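Local coordinates for protein glutamyl-tRNA(Gln) amidotransferase subunit B, mitochondrial (Saccharomyces cerevisiae, PDB 4N0H) that serves as subunit B of a mitochondrial amidotransferase assembly and carries a catalytic domain of the GatB/GatE family, at residues I85-R90 with Y285-E290; I117-E122 with I188-N193; K131-L136 with P176-I181. All coordinates share one frame; numbering follows the deposited sequence.

Contact 1. Residues I85-R90 with Y285-E290; sequences ISQFDR and YMPDPE
Arg90 and Asp288 form a salt bridge at the heart of this contact. Arg90 NE donates to Asp288 OD2 at 2.8 Å. The oxygen lies near the guanidinium plane, but NE stands above the carboxylate plane, and the two flat groups are turned 64° from each other. A weak second bond joins Arg90 NH2 to the same OD2 at 3.2 Å. Pro289 covers one guanidinium face near its rim, with CD 3.5 Å from Arg90 NH2. Met286 lies beside the extended arginine chain. Its chi3 of 69° bends CE, which touches Arg90 NH1 at 3.7 Å. A water in the guanidinium plane accepts from Arg90 NH2 and lies within hydrogen-bonding distance of Asp288 OD2 and Glu290 OE1. Asp89 OD2 lies against Pro287.

The backbones behind these groups pair as short antiparallel strands. Arg90 N donates to Met286 O at 2.7 Å, and Met286 N returns a longer bond to Arg90 O at 3.3 Å. Asp288 N continues the pairing to Phe88 O at 2.8 Å. Asp288 OD1 accepts from Glu290 N at 2.9 Å, an Asx turn that holds the carboxylate from its other oxygen.

Further out, Asp89 OD1 accepts from Tyr108 N of strand 102-120. Polar side chains on the chain of another protein in the assembly bond to Arg90 NH1 and NH2, and a basic one pairs with Glu290.

The arginine is buried, yet its charge is balanced by Asp288 and its N-H groups meet several acceptors. These surroundings should favour the ionised carboxylate of Asp288, at a site where two proteins meet.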
# COMPACT_ATOMS: atom_id res chain seq x y z
N ILE B 85 19.51 8.68 -2.18
CA ILE B 85 18.21 8.13 -1.86
C ILE B 85 18.12 6.72 -2.42
O ILE B 85 18.34 6.51 -3.62
CB ILE B 85 17.08 8.95 -2.51
CG1 ILE B 85 17.05 10.38 -1.95
CG2 ILE B 85 15.73 8.27 -2.30
CD1 ILE B 85 16.54 10.46 -0.53
N SER B 86 17.82 5.75 -1.57
CA SER B 86 17.43 4.44 -2.08
C SER B 86 16.03 4.07 -1.58
O SER B 86 15.50 4.68 -0.65
CB SER B 86 18.47 3.35 -1.76
OG SER B 86 18.57 3.10 -0.37
N GLN B 87 15.42 3.09 -2.24
CA GLN B 87 14.04 2.73 -1.95
C GLN B 87 13.84 1.26 -2.25
O GLN B 87 14.64 0.63 -2.95
CB GLN B 87 13.09 3.55 -2.83
CG GLN B 87 13.39 3.43 -4.31
CD GLN B 87 12.23 3.88 -5.20
OE1 GLN B 87 11.59 4.90 -4.93
NE2 GLN B 87 11.96 3.11 -6.25
N PHE B 88 12.76 0.70 -1.70
CA PHE B 88 12.40 -0.68 -1.97
C PHE B 88 11.23 -0.73 -2.94
O PHE B 88 10.30 0.07 -2.84
CB PHE B 88 12.05 -1.40 -0.68
CG PHE B 88 13.23 -1.64 0.21
CD1 PHE B 88 13.58 -0.73 1.18
CD2 PHE B 88 14.00 -2.78 0.05
CE1 PHE B 88 14.67 -0.95 2.00
CE2 PHE B 88 15.10 -3.00 0.87
CZ PHE B 88 15.43 -2.09 1.83
N ASP B 89 11.27 -1.68 -3.87
CA ASP B 89 10.20 -1.85 -4.84
C ASP B 89 9.61 -3.25 -4.72
O ASP B 89 10.26 -4.16 -4.21
CB ASP B 89 10.72 -1.63 -6.26
CG ASP B 89 11.63 -0.42 -6.37
OD1 ASP B 89 12.84 -0.60 -6.60
OD2 ASP B 89 11.12 0.72 -6.21
N ARG B 90 8.38 -3.42 -5.20
CA ARG B 90 7.71 -4.71 -5.18
C ARG B 90 7.90 -5.44 -6.51
O ARG B 90 7.55 -4.92 -7.57
CB ARG B 90 6.22 -4.54 -4.90
CG ARG B 90 5.94 -3.85 -3.57
CD ARG B 90 4.46 -3.69 -3.33
NE ARG B 90 4.19 -3.13 -2.01
CZ ARG B 90 2.97 -2.82 -1.56
NH1 ARG B 90 1.92 -3.03 -2.33
NH2 ARG B 90 2.82 -2.32 -0.35
N TYR B 285 7.29 -4.04 -11.42
CA TYR B 285 8.03 -3.35 -10.37
C TYR B 285 7.34 -2.04 -9.98
O TYR B 285 7.11 -1.18 -10.83
CB TYR B 285 9.46 -3.05 -10.81
CG TYR B 285 10.34 -4.27 -10.99
CD1 TYR B 285 10.67 -4.74 -12.26
CD2 TYR B 285 10.85 -4.95 -9.89
CE1 TYR B 285 11.48 -5.84 -12.43
CE2 TYR B 285 11.67 -6.06 -10.05
CZ TYR B 285 11.97 -6.50 -11.33
OH TYR B 285 12.78 -7.60 -11.51
N MET B 286 7.01 -1.92 -8.70
CA MET B 286 6.35 -0.74 -8.18
C MET B 286 7.07 -0.32 -6.91
O MET B 286 7.25 -1.13 -6.01
CB MET B 286 4.88 -1.06 -7.85
CG MET B 286 4.07 0.15 -7.40
SD MET B 286 2.38 -0.28 -6.90
CE MET B 286 2.69 -1.17 -5.38
N PRO B 287 7.48 0.95 -6.84
CA PRO B 287 8.06 1.44 -5.58
C PRO B 287 7.08 1.20 -4.44
O PRO B 287 5.88 1.44 -4.62
CB PRO B 287 8.22 2.94 -5.83
CG PRO B 287 8.39 3.04 -7.31
CD PRO B 287 7.48 1.99 -7.88
N ASP B 288 7.56 0.69 -3.31
CA ASP B 288 6.66 0.41 -2.20
C ASP B 288 6.02 1.71 -1.71
O ASP B 288 6.71 2.70 -1.48
CB ASP B 288 7.38 -0.29 -1.06
CG ASP B 288 6.42 -0.85 -0.03
OD1 ASP B 288 6.06 -0.11 0.92
OD2 ASP B 288 6.01 -2.02 -0.17
N PRO B 289 4.68 1.71 -1.59
CA PRO B 289 3.97 2.94 -1.22
C PRO B 289 3.98 3.23 0.28
O PRO B 289 3.55 4.30 0.68
CB PRO B 289 2.54 2.67 -1.70
CG PRO B 289 2.41 1.18 -1.69
CD PRO B 289 3.77 0.63 -2.00
N GLU B 290 4.49 2.30 1.09
CA GLU B 290 4.51 2.47 2.54
C GLU B 290 5.88 2.80 3.13
O GLU B 290 5.99 3.64 4.02
CB GLU B 290 3.98 1.21 3.23
CG GLU B 290 2.53 0.90 2.94
CD GLU B 290 1.95 -0.10 3.92
OE1 GLU B 290 2.54 -1.19 4.08
OE2 GLU B 290 0.92 0.23 4.55
O HOH W 1 4.39 -1.99 2.04

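Contact 2. Residues I117-E122 with I188-N193; sequences INLSKE and IKKYQN
Lys190 and Ile117 make the apolar part of this contact, joined by Leu119 and Tyr191. Ile117 CG2 packs against Lys190 CD at 3.8 Å. Leu119 CD2 meets Lys190 CE at 3.9 Å. Lys190 runs alongside both strand side chains, pointing the opposite way. Ile117 CD1 reaches Tyr191 CD1 at 4.1 Å, and these two side chains cross at about a right angle. Tyr191 lies deeper in the fold, against Ile20 and Thr22 of strand 14-23 and Leu74 of helix 65-78.

The polar part is one bond from side chain to backbone. Lys190 NZ donates to Asn118 O at 2.8 Å. The C=O...N angle is 162°, so the amine approaches nearly along the C=O axis. The lysine leaves the helix with CG anti to the backbone N, and a bend at chi3 (-60°) sets the position of CE. NZ also forms a salt bridge with Asp124, whose OD2 accepts from Ser120 N. Ser120 is the N-cap of the short helix 121-124.

The axes of strand 117-120 and helix 188-193 come no closer than 9.9 Å, a gap that these side chains bridge. Lys190 acts in two ways: its carbon chain covers buried isoleucine and leucine groups, while its amine ends at a carbonyl and a carboxylate. That pairing should favour the protonated amine and links the helix to the strand end.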
# COMPACT_ATOMS: atom_id res chain seq x y z
N ILE B 117 36.83 -4.73 -6.60
CA ILE B 117 37.69 -5.60 -5.82
C ILE B 117 38.99 -5.86 -6.59
O ILE B 117 38.96 -6.25 -7.76
CB ILE B 117 36.99 -6.94 -5.46
CG1 ILE B 117 35.93 -6.70 -4.39
CG2 ILE B 117 38.00 -7.95 -4.96
CD1 ILE B 117 35.35 -7.97 -3.80
N ASN B 118 40.11 -5.62 -5.93
CA ASN B 118 41.42 -5.80 -6.55
C ASN B 118 41.96 -7.22 -6.41
O ASN B 118 41.96 -7.78 -5.31
CB ASN B 118 42.42 -4.80 -5.98
CG ASN B 118 42.12 -3.38 -6.41
OD1 ASN B 118 41.86 -3.12 -7.58
ND2 ASN B 118 42.13 -2.45 -5.45
N LEU B 119 42.41 -7.78 -7.52
CA LEU B 119 43.04 -9.10 -7.52
C LEU B 119 44.48 -8.96 -8.00
O LEU B 119 44.76 -8.19 -8.92
CB LEU B 119 42.27 -10.06 -8.43
CG LEU B 119 40.78 -10.23 -8.15
CD1 LEU B 119 40.13 -11.12 -9.21
CD2 LEU B 119 40.54 -10.80 -6.76
N SER B 120 45.39 -9.71 -7.38
CA SER B 120 46.79 -9.68 -7.77
C SER B 120 47.35 -11.10 -7.89
O SER B 120 46.89 -12.01 -7.20
CB SER B 120 47.62 -8.89 -6.75
OG SER B 120 47.60 -9.51 -5.48
N LYS B 121 48.33 -11.28 -8.77
CA LYS B 121 49.01 -12.56 -8.91
C LYS B 121 49.66 -12.95 -7.59
O LYS B 121 49.60 -14.11 -7.17
CB LYS B 121 50.08 -12.49 -10.01
CG LYS B 121 51.08 -13.64 -9.96
CD LYS B 121 51.37 -14.21 -11.35
CE LYS B 121 51.91 -13.15 -12.30
NZ LYS B 121 52.13 -13.69 -13.67
N GLU B 122 50.26 -11.96 -6.95
CA GLU B 122 50.99 -12.15 -5.70
C GLU B 122 50.14 -12.78 -4.59
O GLU B 122 50.63 -13.62 -3.83
CB GLU B 122 51.54 -10.80 -5.23
CG GLU B 122 52.19 -10.82 -3.86
CD GLU B 122 52.59 -9.44 -3.40
OE1 GLU B 122 52.77 -9.25 -2.18
OE2 GLU B 122 52.73 -8.54 -4.26
N ILE B 188 35.39 -14.93 -5.87
CA ILE B 188 34.46 -15.58 -4.96
C ILE B 188 35.14 -15.87 -3.63
O ILE B 188 34.56 -15.65 -2.56
CB ILE B 188 33.93 -16.89 -5.56
CG1 ILE B 188 33.09 -16.60 -6.81
CG2 ILE B 188 33.10 -17.66 -4.54
CD1 ILE B 188 32.61 -17.83 -7.53
N LYS B 189 36.38 -16.33 -3.70
CA LYS B 189 37.18 -16.62 -2.51
C LYS B 189 37.40 -15.38 -1.66
O LYS B 189 37.21 -15.41 -0.44
CB LYS B 189 38.53 -17.22 -2.92
CG LYS B 189 39.31 -17.83 -1.78
CD LYS B 189 40.77 -18.04 -2.17
CE LYS B 189 41.42 -19.15 -1.36
NZ LYS B 189 40.90 -20.49 -1.75
N LYS B 190 37.80 -14.28 -2.29
CA LYS B 190 38.06 -13.04 -1.57
C LYS B 190 36.77 -12.40 -1.07
O LYS B 190 36.74 -11.83 0.03
CB LYS B 190 38.85 -12.05 -2.42
CG LYS B 190 39.26 -10.79 -1.66
CD LYS B 190 40.13 -9.86 -2.50
CE LYS B 190 41.41 -10.54 -2.93
NZ LYS B 190 42.49 -9.57 -3.27
N TYR B 191 35.71 -12.48 -1.87
CA TYR B 191 34.43 -11.92 -1.45
C TYR B 191 33.90 -12.64 -0.21
O TYR B 191 33.37 -12.01 0.70
CB TYR B 191 33.41 -11.97 -2.58
CG TYR B 191 32.13 -11.23 -2.25
CD1 TYR B 191 32.16 -9.86 -1.97
CD2 TYR B 191 30.91 -11.88 -2.22
CE1 TYR B 191 31.00 -9.18 -1.66
CE2 TYR B 191 29.74 -11.20 -1.92
CZ TYR B 191 29.80 -9.84 -1.64
OH TYR B 191 28.65 -9.15 -1.34
N GLN B 192 34.06 -13.96 -0.19
CA GLN B 192 33.70 -14.77 0.97
C GLN B 192 34.45 -14.30 2.21
O GLN B 192 33.85 -14.07 3.26
CB GLN B 192 34.01 -16.25 0.73
CG GLN B 192 32.96 -17.00 -0.05
CD GLN B 192 33.26 -18.49 -0.12
OE1 GLN B 192 34.19 -18.91 -0.81
NE2 GLN B 192 32.48 -19.29 0.59
N ASN B 193 35.77 -14.18 2.08
CA ASN B 193 36.60 -13.69 3.18
C ASN B 193 36.19 -12.30 3.66
O ASN B 193 36.14 -12.04 4.87
CB ASN B 193 38.07 -13.68 2.78
CG ASN B 193 38.78 -14.93 3.21
OD1 ASN B 193 38.67 -15.98 2.58
ND2 ASN B 193 39.52 -14.83 4.32

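Contact 3. Residues K131-L136 with P176-I181; sequences KEIGIL and PDFSDI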
# COMPACT_ATOMS: atom_id res chain seq x y z
N LYS B 131 44.53 -7.09 -11.33
CA LYS B 131 43.27 -7.12 -12.05
C LYS B 131 42.13 -6.65 -11.14
O LYS B 131 41.87 -7.26 -10.11
CB LYS B 131 42.99 -8.53 -12.56
CG LYS B 131 41.58 -8.75 -13.10
CD LYS B 131 41.37 -8.03 -14.43
CE LYS B 131 40.08 -8.51 -15.09
NZ LYS B 131 39.77 -7.77 -16.35
N GLU B 132 41.46 -5.57 -11.53
CA GLU B 132 40.35 -5.08 -10.74
C GLU B 132 39.00 -5.51 -11.32
O GLU B 132 38.80 -5.48 -12.54
CB GLU B 132 40.41 -3.56 -10.55
CG GLU B 132 39.83 -2.74 -11.70
CD GLU B 132 39.57 -1.30 -11.30
OE1 GLU B 132 38.43 -0.82 -11.52
OE2 GLU B 132 40.49 -0.64 -10.78
N ILE B 133 38.11 -5.94 -10.44
CA ILE B 133 36.76 -6.32 -10.84
C ILE B 133 35.78 -5.25 -10.36
O ILE B 133 35.55 -5.11 -9.17
CB ILE B 133 36.35 -7.67 -10.21
CG1 ILE B 133 37.38 -8.75 -10.53
CG2 ILE B 133 34.97 -8.08 -10.70
CD1 ILE B 133 37.45 -9.12 -12.00
N GLY B 134 35.23 -4.49 -11.30
CA GLY B 134 34.30 -3.43 -10.96
C GLY B 134 32.95 -3.93 -10.48
O GLY B 134 32.46 -4.97 -10.93
N ILE B 135 32.35 -3.19 -9.55
CA ILE B 135 31.02 -3.52 -9.05
C ILE B 135 29.99 -2.60 -9.69
O ILE B 135 30.16 -1.38 -9.71
CB ILE B 135 30.95 -3.36 -7.51
CG1 ILE B 135 32.08 -4.13 -6.83
CG2 ILE B 135 29.59 -3.81 -6.99
CD1 ILE B 135 32.06 -5.63 -7.11
N LEU B 136 28.92 -3.18 -10.22
CA LEU B 136 27.85 -2.40 -10.82
C LEU B 136 27.04 -1.75 -9.70
O LEU B 136 26.93 -0.52 -9.63
CB LEU B 136 26.94 -3.29 -11.66
CG LEU B 136 26.14 -2.73 -12.84
CD1 LEU B 136 25.12 -3.75 -13.32
CD2 LEU B 136 25.45 -1.41 -12.53
N PRO B 176 30.86 -6.93 -16.18
CA PRO B 176 31.37 -8.11 -16.89
C PRO B 176 32.89 -8.09 -17.06
O PRO B 176 33.38 -8.19 -18.19
CB PRO B 176 30.70 -8.02 -18.27
CG PRO B 176 29.56 -7.07 -18.09
CD PRO B 176 30.01 -6.10 -17.05
N ASP B 177 33.63 -7.97 -15.96
CA ASP B 177 35.08 -7.78 -16.02
C ASP B 177 35.88 -9.08 -16.00
O ASP B 177 37.10 -9.06 -16.15
CB ASP B 177 35.54 -6.87 -14.88
CG ASP B 177 35.27 -5.41 -15.16
OD1 ASP B 177 34.68 -5.10 -16.22
OD2 ASP B 177 35.63 -4.56 -14.31
N PHE B 178 35.21 -10.21 -15.83
CA PHE B 178 35.90 -11.50 -15.77
C PHE B 178 36.25 -12.02 -17.16
O PHE B 178 35.38 -12.19 -18.01
CB PHE B 178 35.07 -12.53 -15.01
CG PHE B 178 34.88 -12.20 -13.56
CD1 PHE B 178 35.84 -12.58 -12.63
CD2 PHE B 178 33.76 -11.52 -13.13
CE1 PHE B 178 35.67 -12.28 -11.29
CE2 PHE B 178 33.58 -11.22 -11.79
CZ PHE B 178 34.54 -11.60 -10.87
N SER B 179 37.54 -12.29 -17.37
CA SER B 179 38.00 -12.85 -18.63
C SER B 179 38.47 -14.29 -18.43
O SER B 179 38.17 -15.17 -19.24
CB SER B 179 39.13 -12.00 -19.23
OG SER B 179 40.14 -11.73 -18.27
N ASP B 180 39.21 -14.53 -17.36
CA ASP B 180 39.70 -15.87 -17.03
C ASP B 180 38.82 -16.51 -15.97
O ASP B 180 38.12 -15.83 -15.23
CB ASP B 180 41.15 -15.82 -16.56
N ILE B 181 38.87 -17.84 -15.91
CA ILE B 181 38.08 -18.59 -14.94
C ILE B 181 38.79 -18.59 -13.59
O ILE B 181 38.17 -18.78 -12.54
CB ILE B 181 37.82 -20.04 -15.43
CG1 ILE B 181 37.31 -20.04 -16.88
CG2 ILE B 181 36.81 -20.74 -14.53
CD1 ILE B 181 38.41 -20.22 -17.94
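The ring of Phe178 carries Ile133 over one face. Ile133 CD1 makes a CH-pi contact 3.9 Å from the ring centroid, 19° off the normal and shifted toward the rim. The other branch of the isoleucine also touches the ring: CG2 is 3.6 Å from Phe178 CZ. The two side chains cross at about a right angle. With Ile133 CG1 beside the backbone N (chi1 -54°), both branches meet the ring: Ile133 CD1 is near CE1 and CD1 of Phe178, and Ile133 CG2 is near CZ and CE2. Phe187 of helix 181-197 makes an edge-to-face pair with Phe178.

The second flat group is the carboxylate of Asp177. Gly134 N donates to Asp177 OD2 at 3.0 Å in a fairly straight bond, with an angle of 165° at the hydrogen. The side chain of Asp177 thus holds the backbone of the strand directly. The donor stands above the carboxylate plane. Asp177 CB also approaches Ile133 CD1, at 4.1 Å.

A second bond swaps the roles of side chain and backbone. Lys131 NZ donates to Asp177 O at 3.0 Å, in the plane of that carbonyl. Its amine remains 5.6 Å from Asp177 OD2, so the two charges lie near each other without touching.

Asp177 and Phe178 together face one residue of strand 14-23, which makes a classic beta bulge. The loop leads from strand 168-174, a sheet neighbour of strand 130-142, into helix 181-197. Ile133 packs on Thr174 and Phe187, and Phe178 on Gln183 and Val184, so the side chains of Ile133 and Phe178 pack between the strand and the first turns of helix 181-197.

In the fold
From the N terminus, residues 85-90 come first and pair with 285-290, so contact 1 closes the longest loop. Contact 2 lies within that loop and joins the end of strand 102-120 to helix 181-197. Contact 3 is nested inside the loop of contact 2 and joins strand 130-142 to the loop that leads into the same helix. No loops cross. Contacts 2 and 3 touch, because strands 102-120 and 130-142 are sheet neighbours: Leu119 O is 2.7 Å from Lys131 N, a probable hydrogen bond. Contact 1 joins the same sheet through strand 89-92, but lies about 33 Å from contact 2, centre to centre.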